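Local structure of aspartate aminotransferase (Thermotoga maritima, 1O4S) at residues Glu61-Phe66 / Asn280-Tyr285; Gly109-Leu114 / Trp135-Pro140; Gln300-Arg305 / Leu366-Ser371; Asp336-Cys341 / Leu352-Ala357. The protein catalyses the pyridoxal-phosphate-dependent transfer of an amino group from L-aspartate to 2-oxoglutarate, giving oxaloacetate and L-glutamate, and works as a homodimer. All coordinates share one frame; numbering follows the deposited sequence.

Contact 1. Residues Glu61-Phe66 / Asn280-Tyr285; sequences EEAVRF and NTVAQY
The aromatic part of this contact is an offset stack between F66 and Y285. The ring centroids are 4.5 Å apart and the planes are tilted by 25°. F66 carries CG anti to its backbone N (chi1 177°), which sends the ring across to the other helix. CD1 of Y285 lies over the rim of one F66 face, and the closest atoms are F66 CE1 and Y285 CE1 at 3.5 Å.

The aliphatic contacts extend from this stack. F66 CZ touches the methyl CG2 of T281 at 3.6 Å. V282 uses both branches: CG2 packs on F66 CD2, and CG1 meets A63 CB at 3.8 Å. The nearest CA atoms are those of A63 and V282, 5.8 Å apart. The short helix axes approach to 8.9 Å at 135°.

The polar part runs through water. One water donates to E62 OE2 (2.6 Å) and to the carbonyl O of Y285 (2.9 Å). E62 OE2 also faces R65 NH1 by charge alone. N280 OD1 caps the second helix by accepting from A283 N. T281 OG1 bonds to K73 O. The contact borders directly on the second subunit, where N280 ND2 bonds to W253 O and A63 packs on L67.

Helices 57-68 and 281-290 are thus joined by apolar and stacking contacts, with no direct hydrogen bond and a polar link only through water.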
loop_
_atom_site.group_PDB
_atom_site.type_symbol
_atom_site.label_atom_id
_atom_site.label_comp_id
_atom_site.label_asym_id
_atom_site.label_seq_id
_atom_site.Cartn_x
_atom_site.Cartn_y
_atom_site.Cartn_z
ATOM N N GLU B 61 -23.974 -4.340 -1.820
ATOM C CA GLU B 61 -24.676 -5.589 -1.495
ATOM C C GLU B 61 -23.768 -6.812 -1.573
ATOM O O GLU B 61 -23.805 -7.645 -0.670
ATOM C CB GLU B 61 -25.940 -5.810 -2.374
ATOM C CG GLU B 61 -27.018 -4.768 -2.086
ATOM C CD GLU B 61 -28.288 -4.851 -2.989
ATOM O OE1 GLU B 61 -28.266 -5.523 -4.083
ATOM O OE2 GLU B 61 -29.311 -4.221 -2.587
ATOM N N GLU B 62 -22.991 -6.925 -2.647
ATOM C CA GLU B 62 -21.982 -7.989 -2.754
ATOM C C GLU B 62 -20.921 -7.967 -1.641
ATOM O O GLU B 62 -20.536 -9.013 -1.115
ATOM C CB GLU B 62 -21.304 -7.910 -4.105
ATOM C CG GLU B 62 -20.135 -8.840 -4.316
ATOM C CD GLU B 62 -20.501 -10.305 -4.302
ATOM O OE1 GLU B 62 -21.726 -10.648 -4.402
ATOM O OE2 GLU B 62 -19.529 -11.111 -4.192
ATOM N N ALA B 63 -20.433 -6.769 -1.314
ATOM C CA ALA B 63 -19.438 -6.620 -0.261
ATOM C C ALA B 63 -20.014 -7.098 1.077
ATOM O O ALA B 63 -19.324 -7.784 1.805
ATOM C CB ALA B 63 -18.958 -5.172 -0.153
ATOM N N VAL B 64 -21.275 -6.752 1.368
ATOM C CA VAL B 64 -21.953 -7.138 2.614
ATOM C C VAL B 64 -22.164 -8.641 2.661
ATOM O O VAL B 64 -21.950 -9.283 3.689
ATOM C CB VAL B 64 -23.324 -6.410 2.794
ATOM C CG1 VAL B 64 -24.133 -6.981 3.929
ATOM C CG2 VAL B 64 -23.134 -4.929 2.994
ATOM N N ARG B 65 -22.588 -9.206 1.542
ATOM C CA ARG B 65 -22.787 -10.645 1.455
ATOM C C ARG B 65 -21.493 -11.401 1.734
ATOM O O ARG B 65 -21.492 -12.334 2.539
ATOM C CB ARG B 65 -23.306 -10.958 0.081
ATOM C CG ARG B 65 -23.541 -12.397 -0.253
ATOM C CD ARG B 65 -23.879 -12.550 -1.771
ATOM N NE ARG B 65 -23.263 -13.718 -2.407
ATOM C CZ ARG B 65 -21.943 -13.946 -2.543
ATOM N NH1 ARG B 65 -21.012 -13.104 -2.073
ATOM N NH2 ARG B 65 -21.562 -15.070 -3.152
ATOM N N PHE B 66 -20.398 -10.995 1.077
ATOM C CA PHE B 66 -19.078 -11.539 1.365
ATOM C C PHE B 66 -18.692 -11.399 2.849
ATOM O O PHE B 66 -18.255 -12.368 3.499
ATOM C CB PHE B 66 -18.006 -10.852 0.517
ATOM C CG PHE B 66 -16.627 -11.320 0.837
ATOM C CD1 PHE B 66 -16.226 -12.598 0.490
ATOM C CD2 PHE B 66 -15.731 -10.515 1.524
ATOM C CE1 PHE B 66 -14.941 -13.068 0.817
ATOM C CE2 PHE B 66 -14.454 -11.010 1.835
ATOM C CZ PHE B 66 -14.079 -12.289 1.468
ATOM N N ASN B 280 -7.164 -5.410 0.385
ATOM C CA ASN B 280 -8.321 -5.768 1.149
ATOM C C ASN B 280 -9.254 -6.723 0.392
ATOM O O ASN B 280 -9.713 -6.420 -0.728
ATOM C CB ASN B 280 -9.046 -4.471 1.520
ATOM C CG ASN B 280 -10.268 -4.704 2.374
ATOM O OD1 ASN B 280 -11.312 -5.151 1.891
ATOM N ND2 ASN B 280 -10.171 -4.325 3.637
ATOM N N THR B 281 -9.555 -7.860 1.004
ATOM C CA THR B 281 -10.321 -8.896 0.305
ATOM C C THR B 281 -11.744 -8.471 0.007
ATOM O O THR B 281 -12.288 -8.823 -1.051
ATOM C CB THR B 281 -10.333 -10.203 1.111
ATOM O OG1 THR B 281 -8.998 -10.491 1.545
ATOM C CG2 THR B 281 -10.773 -11.383 0.255
ATOM N N VAL B 282 -12.371 -7.775 0.955
ATOM C CA VAL B 282 -13.702 -7.238 0.697
ATOM C C VAL B 282 -13.695 -6.389 -0.574
ATOM O O VAL B 282 -14.567 -6.539 -1.432
ATOM C CB VAL B 282 -14.298 -6.449 1.903
ATOM C CG1 VAL B 282 -15.769 -6.144 1.653
ATOM C CG2 VAL B 282 -14.133 -7.227 3.198
ATOM N N ALA B 283 -12.719 -5.487 -0.675
ATOM C CA ALA B 283 -12.556 -4.622 -1.826
ATOM C C ALA B 283 -12.432 -5.435 -3.137
ATOM O O ALA B 283 -12.962 -5.067 -4.168
ATOM C CB ALA B 283 -11.317 -3.707 -1.639
ATOM N N GLN B 284 -11.715 -6.535 -3.092
ATOM C CA GLN B 284 -11.563 -7.371 -4.268
ATOM C C GLN B 284 -12.897 -7.880 -4.714
ATOM O O GLN B 284 -13.194 -7.799 -5.904
ATOM C CB GLN B 284 -10.585 -8.489 -4.043
ATOM C CG GLN B 284 -9.203 -7.990 -3.762
ATOM C CD GLN B 284 -8.145 -9.070 -3.813
ATOM O OE1 GLN B 284 -7.970 -9.702 -4.831
ATOM N NE2 GLN B 284 -7.412 -9.236 -2.739
ATOM N N TYR B 285 -13.711 -8.376 -3.795
ATOM C CA TYR B 285 -15.041 -8.830 -4.173
ATOM C C TYR B 285 -15.957 -7.712 -4.611
ATOM O O TYR B 285 -16.755 -7.889 -5.552
ATOM C CB TYR B 285 -15.668 -9.727 -3.100
ATOM C CG TYR B 285 -14.987 -11.090 -3.142
ATOM C CD1 TYR B 285 -13.982 -11.419 -2.249
ATOM C CD2 TYR B 285 -15.310 -12.016 -4.130
ATOM C CE1 TYR B 285 -13.340 -12.631 -2.301
ATOM C CE2 TYR B 285 -14.669 -13.238 -4.187
ATOM C CZ TYR B 285 -13.686 -13.529 -3.253
ATOM O OH TYR B 285 -13.045 -14.715 -3.285
HETATM O O HOH W 1 -17.914 -10.486 -6.075
#

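Contact 2. Residues Gly109-Leu114 / Trp135-Pro140; sequences GAKQAL and WVSYIP. With PLP (pyridoxal-5'-phosphate), chain M; SO4 (sulfate ion), chain K.
Segment 109-114 is helical, while 135-140 makes a type I beta turn from W135 to Y138 and then enters a helix. The backbones stay well apart, with L114 CA and Y138 CA at 7.8 Å, so side chains span the gap. A110 N donates to PLP O2P (2.8 Å) and K111 N to PLP O3P (3.0 Å). G109 has positive phi, and its CA lies 3.4 Å from PLP O3P. This is the PLP pocket of the fold type I enzymes, to which these aminotransferases belong. PLP C2 lies 3.6 Å above the centre of the W135 ring, and S137 CB lies over the rim of the opposite face. W135 NE1 bonds weakly to a sulfate, probably from the crystallisation liquor, that N185 and R365 also hold. All three residues bind L-aspartate by similarity, consistent with the sulfate marking the substrate site. K111 bends at chi3 (-103°), so NZ donates to S137 OG at 3.0 Å and also bonds to S273 O of the second subunit. L114 CD1 meets the Y138 ring edge at CE1 (3.7 Å), while Y138 OH bonds to D213.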
loop_
_atom_site.group_PDB
_atom_site.type_symbol
_atom_site.label_atom_id
_atom_site.label_comp_id
_atom_site.label_asym_id
_atom_site.label_seq_id
_atom_site.Cartn_x
_atom_site.Cartn_y
_atom_site.Cartn_z
ATOM N N GLY B 109 -5.673 1.205 -5.220
ATOM C CA GLY B 109 -5.895 2.262 -6.189
ATOM C C GLY B 109 -4.949 2.183 -7.373
ATOM O O GLY B 109 -3.955 1.414 -7.396
ATOM N N ALA B 110 -5.269 2.967 -8.391
ATOM C CA ALA B 110 -4.319 3.298 -9.443
ATOM C C ALA B 110 -3.028 3.936 -8.885
ATOM O O ALA B 110 -1.978 3.845 -9.489
ATOM C CB ALA B 110 -4.978 4.258 -10.476
ATOM N N LYS B 111 -3.110 4.600 -7.740
ATOM C CA LYS B 111 -1.933 5.225 -7.176
ATOM C C LYS B 111 -0.802 4.212 -6.897
ATOM O O LYS B 111 0.346 4.470 -7.234
ATOM C CB LYS B 111 -2.273 6.029 -5.944
ATOM C CG LYS B 111 -1.138 6.920 -5.516
ATOM C CD LYS B 111 -1.451 7.724 -4.253
ATOM C CE LYS B 111 -1.780 9.140 -4.581
ATOM N NZ LYS B 111 -1.669 10.085 -3.412
ATOM N N GLN B 112 -1.119 3.077 -6.287
ATOM C CA GLN B 112 -0.125 2.061 -6.058
ATOM C C GLN B 112 0.249 1.352 -7.358
ATOM O O GLN B 112 1.383 0.925 -7.490
ATOM C CB GLN B 112 -0.582 1.061 -4.969
ATOM C CG GLN B 112 0.565 0.114 -4.515
ATOM C CD GLN B 112 0.143 -1.019 -3.571
ATOM O OE1 GLN B 112 -1.031 -1.410 -3.504
ATOM N NE2 GLN B 112 1.119 -1.547 -2.837
ATOM N N ALA B 113 -0.643 1.259 -8.343
ATOM C CA ALA B 113 -0.238 0.709 -9.627
ATOM C C ALA B 113 0.855 1.571 -10.220
ATOM O O ALA B 113 1.852 1.039 -10.733
ATOM C CB ALA B 113 -1.369 0.588 -10.564
ATOM N N LEU B 114 0.701 2.893 -10.126
ATOM C CA LEU B 114 1.704 3.826 -10.617
ATOM C C LEU B 114 3.028 3.650 -9.849
ATOM O O LEU B 114 4.072 3.502 -10.433
ATOM C CB LEU B 114 1.185 5.270 -10.512
ATOM C CG LEU B 114 0.049 5.674 -11.493
ATOM C CD1 LEU B 114 -0.968 6.745 -10.956
ATOM C CD2 LEU B 114 0.659 6.156 -12.864
ATOM N N TRP B 135 -0.577 16.035 -12.537
ATOM C CA TRP B 135 -1.131 15.586 -11.257
ATOM C C TRP B 135 -0.046 15.516 -10.152
ATOM O O TRP B 135 1.113 15.171 -10.394
ATOM C CB TRP B 135 -1.817 14.222 -11.421
ATOM C CG TRP B 135 -2.505 13.735 -10.195
ATOM C CD1 TRP B 135 -3.400 14.431 -9.407
ATOM C CD2 TRP B 135 -2.395 12.432 -9.612
ATOM N NE1 TRP B 135 -3.830 13.633 -8.373
ATOM C CE2 TRP B 135 -3.241 12.399 -8.479
ATOM C CE3 TRP B 135 -1.670 11.279 -9.930
ATOM C CZ2 TRP B 135 -3.378 11.258 -7.665
ATOM C CZ3 TRP B 135 -1.814 10.116 -9.091
ATOM C CH2 TRP B 135 -2.662 10.128 -7.996
ATOM N N VAL B 136 -0.463 15.830 -8.936
ATOM C CA VAL B 136 0.459 16.059 -7.834
ATOM C C VAL B 136 1.282 14.878 -7.333
ATOM O O VAL B 136 2.256 15.097 -6.621
ATOM C CB VAL B 136 -0.262 16.697 -6.629
ATOM C CG1 VAL B 136 -0.782 18.062 -6.999
ATOM C CG2 VAL B 136 -1.412 15.808 -6.126
ATOM N N SER B 137 0.937 13.649 -7.695
ATOM C CA SER B 137 1.561 12.494 -7.036
ATOM C C SER B 137 2.643 11.813 -7.850
ATOM O O SER B 137 3.476 11.082 -7.318
ATOM C CB SER B 137 0.484 11.460 -6.632
ATOM O OG SER B 137 0.110 11.633 -5.261
ATOM N N TYR B 138 2.645 12.056 -9.152
ATOM C CA TYR B 138 3.558 11.366 -10.040
ATOM C C TYR B 138 5.035 11.606 -9.675
ATOM O O TYR B 138 5.857 10.664 -9.637
ATOM C CB TYR B 138 3.325 11.822 -11.485
ATOM C CG TYR B 138 2.006 11.453 -12.129
ATOM C CD1 TYR B 138 1.406 10.207 -11.917
ATOM C CD2 TYR B 138 1.378 12.342 -13.003
ATOM C CE1 TYR B 138 0.228 9.878 -12.555
ATOM C CE2 TYR B 138 0.205 12.027 -13.631
ATOM C CZ TYR B 138 -0.366 10.790 -13.428
ATOM O OH TYR B 138 -1.540 10.483 -14.084
ATOM N N ILE B 139 5.372 12.872 -9.464
ATOM C CA ILE B 139 6.735 13.264 -9.236
ATOM C C ILE B 139 7.214 12.719 -7.879
ATOM O O ILE B 139 8.270 12.116 -7.815
ATOM C CB ILE B 139 6.884 14.818 -9.400
ATOM C CG1 ILE B 139 6.805 15.143 -10.906
ATOM C CG2 ILE B 139 8.197 15.324 -8.780
ATOM C CD1 ILE B 139 6.776 16.630 -11.267
ATOM N N PRO B 140 6.455 12.924 -6.807
ATOM C CA PRO B 140 6.765 12.250 -5.548
ATOM C C PRO B 140 7.073 10.764 -5.739
ATOM O O PRO B 140 8.079 10.324 -5.207
ATOM C CB PRO B 140 5.504 12.488 -4.733
ATOM C CG PRO B 140 5.125 13.905 -5.160
ATOM C CD PRO B 140 5.317 13.852 -6.648
HETATM N N1 PLP M . -4.360 9.480 -11.538
HETATM C C2 PLP M . -5.042 10.680 -11.496
HETATM C C2A PLP M . -4.533 11.750 -12.417
HETATM C C3 PLP M . -6.116 10.877 -10.613
HETATM O O3 PLP M . -6.715 11.946 -10.597
HETATM C C4 PLP M . -6.552 9.823 -9.794
HETATM C C4A PLP M . -7.751 10.029 -8.842
HETATM C C5 PLP M . -5.834 8.606 -9.891
HETATM C C6 PLP M . -4.751 8.464 -10.756
HETATM C C5A PLP M . -6.123 7.342 -9.109
HETATM O O4P PLP M . -6.447 7.310 -7.729
HETATM P P PLP M . -6.827 5.948 -6.978
HETATM O O1P PLP M . -7.892 6.431 -6.064
HETATM O O2P PLP M . -7.258 4.933 -7.953
HETATM O O3P PLP M . -5.547 5.685 -6.287
HETATM S S SO4 K . -6.369 15.565 -6.699
HETATM O O1 SO4 K . -6.795 15.391 -8.096
HETATM O O2 SO4 K . -5.009 16.113 -6.739
HETATM O O3 SO4 K . -7.265 16.412 -5.878
HETATM O O4 SO4 K . -6.404 14.249 -6.083
#

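Contact 3. Residues Gln300-Arg305 / Leu366-Ser371; sequences QTFKER and LSFATS
The guanidinium of R305 is the best-held polar group, and its main grip is a salt bridge from NH2 to D52. A second, weak hold is the bond from NH1 to F368 O, at 3.4 Å with a bent N-H angle of 133°. F368 O also takes a weak bond from T370 N. R305 reaches this site with a chain extended from CG to NE. The guanidinium is covered on both faces. T370 O lies over one face, 3.0 Å above the plane and towards the rim, and T301 CG2 lies over the opposite face. T370 O is close to R305 NE, but the angle is too poor for a hydrogen bond. The salt bridge probably fixes how the guanidinium is turned. The contact sets helix 296-315 against the end of strand 363-367, where the chain leaves the mixed four-stranded sheet for helix 372-386. S371 is the N-cap of that helix, and its OG accepts from R374 N. Apolar contacts lie beside the arginine. F368 holds CG in the crowded position between N and C (chi1 48°), and F368 CD1 lies 3.9 Å from F302 CD1, at the ring edge. A369 CB meets the same edge at F302 CZ, also at 3.9 Å. R305 NH1 stands over one face of F302, near the rim.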
loop_
_atom_site.group_PDB
_atom_site.type_symbol
_atom_site.label_atom_id
_atom_site.label_comp_id
_atom_site.label_asym_id
_atom_site.label_seq_id
_atom_site.Cartn_x
_atom_site.Cartn_y
_atom_site.Cartn_z
ATOM N N GLN B 300 -23.375 10.746 -17.347
ATOM C CA GLN B 300 -24.267 11.728 -17.986
ATOM C C GLN B 300 -24.499 12.915 -17.071
ATOM O O GLN B 300 -24.615 14.056 -17.537
ATOM C CB GLN B 300 -25.615 11.113 -18.384
ATOM C CG GLN B 300 -26.673 12.111 -18.936
ATOM C CD GLN B 300 -26.293 12.816 -20.287
ATOM O OE1 GLN B 300 -26.859 13.880 -20.612
ATOM N NE2 GLN B 300 -25.358 12.223 -21.059
ATOM N N THR B 301 -24.600 12.639 -15.775
ATOM C CA THR B 301 -24.675 13.696 -14.783
ATOM C C THR B 301 -23.435 14.620 -14.859
ATOM O O THR B 301 -23.568 15.833 -14.836
ATOM C CB THR B 301 -24.787 13.105 -13.373
ATOM O OG1 THR B 301 -25.988 12.314 -13.243
ATOM C CG2 THR B 301 -24.877 14.239 -12.373
ATOM N N PHE B 302 -22.238 14.038 -14.950
ATOM C CA PHE B 302 -21.015 14.815 -15.093
ATOM C C PHE B 302 -20.934 15.565 -16.433
ATOM O O PHE B 302 -20.460 16.699 -16.478
ATOM C CB PHE B 302 -19.766 13.943 -14.900
ATOM C CG PHE B 302 -19.324 13.827 -13.465
ATOM C CD1 PHE B 302 -18.617 14.844 -12.863
ATOM C CD2 PHE B 302 -19.638 12.717 -12.713
ATOM C CE1 PHE B 302 -18.216 14.741 -11.533
ATOM C CE2 PHE B 302 -19.217 12.604 -11.396
ATOM C CZ PHE B 302 -18.510 13.627 -10.810
ATOM N N LYS B 303 -21.417 14.946 -17.502
ATOM C CA LYS B 303 -21.449 15.598 -18.828
ATOM C C LYS B 303 -22.273 16.880 -18.778
ATOM O O LYS B 303 -21.859 17.897 -19.291
ATOM C CB LYS B 303 -22.026 14.654 -19.890
ATOM C CG LYS B 303 -22.009 15.175 -21.339
ATOM C CD LYS B 303 -22.341 14.035 -22.313
ATOM C CE LYS B 303 -22.237 14.487 -23.755
ATOM N NZ LYS B 303 -22.861 13.549 -24.754
ATOM N N GLU B 304 -23.431 16.824 -18.138
ATOM C CA GLU B 304 -24.290 17.976 -18.091
ATOM C C GLU B 304 -23.803 19.060 -17.123
ATOM O O GLU B 304 -24.059 20.250 -17.358
ATOM C CB GLU B 304 -25.749 17.557 -17.889
ATOM C CG GLU B 304 -26.298 17.536 -16.493
ATOM C CD GLU B 304 -27.805 17.331 -16.514
ATOM O OE1 GLU B 304 -28.305 16.821 -17.574
ATOM O OE2 GLU B 304 -28.483 17.669 -15.489
ATOM N N ARG B 305 -23.073 18.673 -16.081
ATOM C CA ARG B 305 -22.378 19.638 -15.228
ATOM C C ARG B 305 -21.238 20.327 -15.998
ATOM O O ARG B 305 -21.009 21.526 -15.851
ATOM C CB ARG B 305 -21.774 18.945 -13.991
ATOM C CG ARG B 305 -22.796 18.406 -12.972
ATOM C CD ARG B 305 -22.208 17.433 -12.066
ATOM N NE ARG B 305 -23.094 17.004 -10.984
ATOM C CZ ARG B 305 -22.695 16.213 -10.007
ATOM N NH1 ARG B 305 -21.442 15.769 -9.996
ATOM N NH2 ARG B 305 -23.529 15.868 -9.029
ATOM N N LEU B 366 -10.956 23.885 -11.036
ATOM C CA LEU B 366 -12.299 23.759 -10.511
ATOM C C LEU B 366 -12.813 22.314 -10.758
ATOM O O LEU B 366 -12.720 21.753 -11.849
ATOM C CB LEU B 366 -13.184 24.850 -11.147
ATOM C CG LEU B 366 -14.681 24.877 -10.825
ATOM C CD1 LEU B 366 -15.260 26.232 -11.142
ATOM C CD2 LEU B 366 -15.461 23.763 -11.574
ATOM N N SER B 367 -13.317 21.686 -9.714
ATOM C CA SER B 367 -13.919 20.366 -9.849
ATOM C C SER B 367 -15.400 20.534 -9.917
ATOM O O SER B 367 -15.979 21.351 -9.175
ATOM C CB SER B 367 -13.593 19.464 -8.641
ATOM O OG SER B 367 -12.198 19.349 -8.528
ATOM N N PHE B 368 -16.031 19.777 -10.795
ATOM C CA PHE B 368 -17.480 19.822 -10.847
ATOM C C PHE B 368 -18.127 18.496 -10.379
ATOM O O PHE B 368 -19.083 17.972 -10.985
ATOM C CB PHE B 368 -17.989 20.334 -12.195
ATOM C CG PHE B 368 -17.368 19.698 -13.393
ATOM C CD1 PHE B 368 -17.895 18.528 -13.930
ATOM C CD2 PHE B 368 -16.282 20.306 -14.029
ATOM C CE1 PHE B 368 -17.362 17.978 -15.071
ATOM C CE2 PHE B 368 -15.740 19.754 -15.156
ATOM C CZ PHE B 368 -16.286 18.581 -15.681
ATOM N N ALA B 369 -17.571 17.972 -9.287
ATOM C CA ALA B 369 -18.177 16.846 -8.574
ATOM C C ALA B 369 -19.076 17.426 -7.487
ATOM O O ALA B 369 -18.947 17.112 -6.310
ATOM C CB ALA B 369 -17.103 15.893 -8.008
ATOM N N THR B 370 -19.965 18.322 -7.900
ATOM C CA THR B 370 -21.058 18.804 -7.067
ATOM C C THR B 370 -22.267 19.161 -7.924
ATOM O O THR B 370 -22.197 19.211 -9.150
ATOM C CB THR B 370 -20.646 20.001 -6.148
ATOM O OG1 THR B 370 -20.779 21.242 -6.835
ATOM C CG2 THR B 370 -19.171 20.001 -5.795
ATOM N N SER B 371 -23.391 19.379 -7.258
ATOM C CA SER B 371 -24.641 19.618 -7.947
ATOM C C SER B 371 -24.608 20.904 -8.791
ATOM O O SER B 371 -23.872 21.850 -8.485
ATOM C CB SER B 371 -25.761 19.690 -6.932
ATOM O OG SER B 371 -25.505 20.731 -6.028
#

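Contact 4. Residues Asp336-Cys341 / Leu352-Ala357; sequences DDVKFC and LVPGSA
D337 points its carboxylate across the gap at S356. Its CG sits in the crowded position between backbone N and carbonyl carbon (chi1 53°). OD2 accepts twice. S356 OG comes to the syn lone pair of D337 OD2 at 2.7 Å, and S356 N reaches D337 OD2 from above the carboxylate plane at 3.0 Å, with an N-H angle of 159°. The other oxygen, OD1, accepts from G362 N, so both oxygens of this buried acid have donors, which would help keep it ionised. P354 lies alongside these groups, its CB 3.1 Å from D337 OD2. The V338 side chain crosses the proline obliquely, with CG2 at 4.0 Å from P354 CB. D337, in the first turn of helix 337-348, thus binds the start of the 3-10 turn that follows strand 350-354, and the helix packs against the strand that comes next in the chain, part of the four-stranded sheet. At the other end, C341 turns SG towards the strand, 3.8 Å from P354 CG and also near the backbone of L352 and V353. L352 CD1 approaches the F340 ring at its edge. A water bridges the two backbones here, donating to C341 O (2.7 Å) and accepting from L352 N (3.0 Å).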
loop_
_atom_site.group_PDB
_atom_site.type_symbol
_atom_site.label_atom_id
_atom_site.label_comp_id
_atom_site.label_asym_id
_atom_site.label_seq_id
_atom_site.Cartn_x
_atom_site.Cartn_y
_atom_site.Cartn_z
ATOM N N ASP B 336 -1.168 36.069 -9.406
ATOM C CA ASP B 336 -0.760 34.871 -8.686
ATOM C C ASP B 336 -1.997 33.992 -8.384
ATOM O O ASP B 336 -3.020 34.495 -7.912
ATOM C CB ASP B 336 -0.019 35.267 -7.390
ATOM C CG ASP B 336 0.470 34.048 -6.574
ATOM O OD1 ASP B 336 1.333 34.211 -5.686
ATOM O OD2 ASP B 336 0.048 32.898 -6.730
ATOM N N ASP B 337 -1.891 32.694 -8.683
ATOM C CA ASP B 337 -3.023 31.761 -8.568
ATOM C C ASP B 337 -3.239 31.333 -7.125
ATOM O O ASP B 337 -4.378 31.137 -6.699
ATOM C CB ASP B 337 -2.835 30.521 -9.462
ATOM C CG ASP B 337 -1.521 29.827 -9.225
ATOM O OD1 ASP B 337 -0.514 30.206 -9.847
ATOM O OD2 ASP B 337 -1.369 28.902 -8.425
ATOM N N VAL B 338 -2.153 31.153 -6.381
ATOM C CA VAL B 338 -2.253 30.880 -4.950
ATOM C C VAL B 338 -3.023 31.984 -4.244
ATOM O O VAL B 338 -3.914 31.702 -3.461
ATOM C CB VAL B 338 -0.884 30.747 -4.265
ATOM C CG1 VAL B 338 -1.063 30.523 -2.758
ATOM C CG2 VAL B 338 -0.074 29.621 -4.878
ATOM N N LYS B 339 -2.663 33.233 -4.507
ATOM C CA LYS B 339 -3.371 34.352 -3.908
ATOM C C LYS B 339 -4.809 34.434 -4.417
ATOM O O LYS B 339 -5.713 34.746 -3.653
ATOM C CB LYS B 339 -2.649 35.684 -4.174
ATOM C CG LYS B 339 -1.208 35.758 -3.612
ATOM C CD LYS B 339 -0.612 37.201 -3.805
ATOM C CE LYS B 339 0.914 37.313 -3.540
ATOM N NZ LYS B 339 1.398 38.757 -3.648
ATOM N N PHE B 340 -5.017 34.164 -5.700
ATOM C CA PHE B 340 -6.372 34.108 -6.256
ATOM C C PHE B 340 -7.266 33.183 -5.414
ATOM O O PHE B 340 -8.395 33.537 -5.079
ATOM C CB PHE B 340 -6.361 33.632 -7.715
ATOM C CG PHE B 340 -7.726 33.673 -8.391
ATOM C CD1 PHE B 340 -8.059 34.713 -9.246
ATOM C CD2 PHE B 340 -8.668 32.658 -8.168
ATOM C CE1 PHE B 340 -9.311 34.765 -9.881
ATOM C CE2 PHE B 340 -9.925 32.701 -8.790
ATOM C CZ PHE B 340 -10.243 33.747 -9.657
ATOM N N CYS B 341 -6.745 32.017 -5.069
ATOM C CA CYS B 341 -7.516 30.995 -4.365
ATOM C C CYS B 341 -7.692 31.320 -2.891
ATOM O O CYS B 341 -8.729 30.980 -2.310
ATOM C CB CYS B 341 -6.857 29.639 -4.506
ATOM S SG CYS B 341 -6.940 29.009 -6.182
ATOM N N LEU B 352 -10.984 26.601 -4.642
ATOM C CA LEU B 352 -10.338 26.068 -5.841
ATOM C C LEU B 352 -8.877 25.690 -5.544
ATOM O O LEU B 352 -8.329 26.005 -4.490
ATOM C CB LEU B 352 -10.410 27.067 -6.992
ATOM C CG LEU B 352 -11.784 27.672 -7.332
ATOM C CD1 LEU B 352 -11.686 28.860 -8.273
ATOM C CD2 LEU B 352 -12.682 26.646 -7.921
ATOM N N VAL B 353 -8.267 24.985 -6.480
ATOM C CA VAL B 353 -6.907 24.527 -6.316
ATOM C C VAL B 353 -5.975 25.381 -7.196
ATOM O O VAL B 353 -6.174 25.459 -8.383
ATOM C CB VAL B 353 -6.766 23.067 -6.724
ATOM C CG1 VAL B 353 -5.363 22.580 -6.412
ATOM C CG2 VAL B 353 -7.824 22.197 -6.004
ATOM N N PRO B 354 -4.953 26.003 -6.612
ATOM C CA PRO B 354 -3.972 26.757 -7.409
ATOM C C PRO B 354 -3.312 25.889 -8.495
ATOM O O PRO B 354 -2.852 24.797 -8.187
ATOM C CB PRO B 354 -2.956 27.205 -6.367
ATOM C CG PRO B 354 -3.737 27.203 -5.092
ATOM C CD PRO B 354 -4.649 26.034 -5.170
ATOM N N GLY B 355 -3.287 26.377 -9.739
ATOM C CA GLY B 355 -2.559 25.737 -10.833
ATOM C C GLY B 355 -1.075 25.462 -10.558
ATOM O O GLY B 355 -0.497 24.514 -11.111
ATOM N N SER B 356 -0.474 26.294 -9.709
ATOM C CA SER B 356 0.874 26.064 -9.150
ATOM C C SER B 356 1.084 24.643 -8.620
ATOM O O SER B 356 2.170 24.082 -8.729
ATOM C CB SER B 356 1.133 26.994 -7.959
ATOM O OG SER B 356 1.248 28.309 -8.353
ATOM N N ALA B 357 0.052 24.079 -8.008
ATOM C CA ALA B 357 0.140 22.718 -7.504
ATOM C C ALA B 357 0.439 21.698 -8.627
ATOM O O ALA B 357 1.023 20.636 -8.394
ATOM C CB ALA B 357 -1.129 22.387 -6.788
HETATM O O HOH W 2 -10.417 29.310 -3.552
#

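Contact 2 contributes five residues to the PLP pocket. Contact 4 touches it through V136 CG1, 3.4 Å from A357 O, although their centres are about 21 Å apart. V353 of contact 4 also lies about 4 Å, side chain to side chain, from R365, a substrate-binding residue by similarity. Contacts 3 and 4 share one sheet, since strands 363-367 and 350-354 are neighbours, and L366 CB meets L352 CD2 at 3.7 Å. The side chain of A369 in contact 3 is about 11 Å from PLP. Contacts 1 and 2 have centres about 25 Å apart, and both touch the second subunit. The T281 side chain is about 10 Å from the PLP of that subunit, not the one in contact 2. Contacts 1 and 4, with centres about 39 Å apart, lie on opposite sides of the chain's centre.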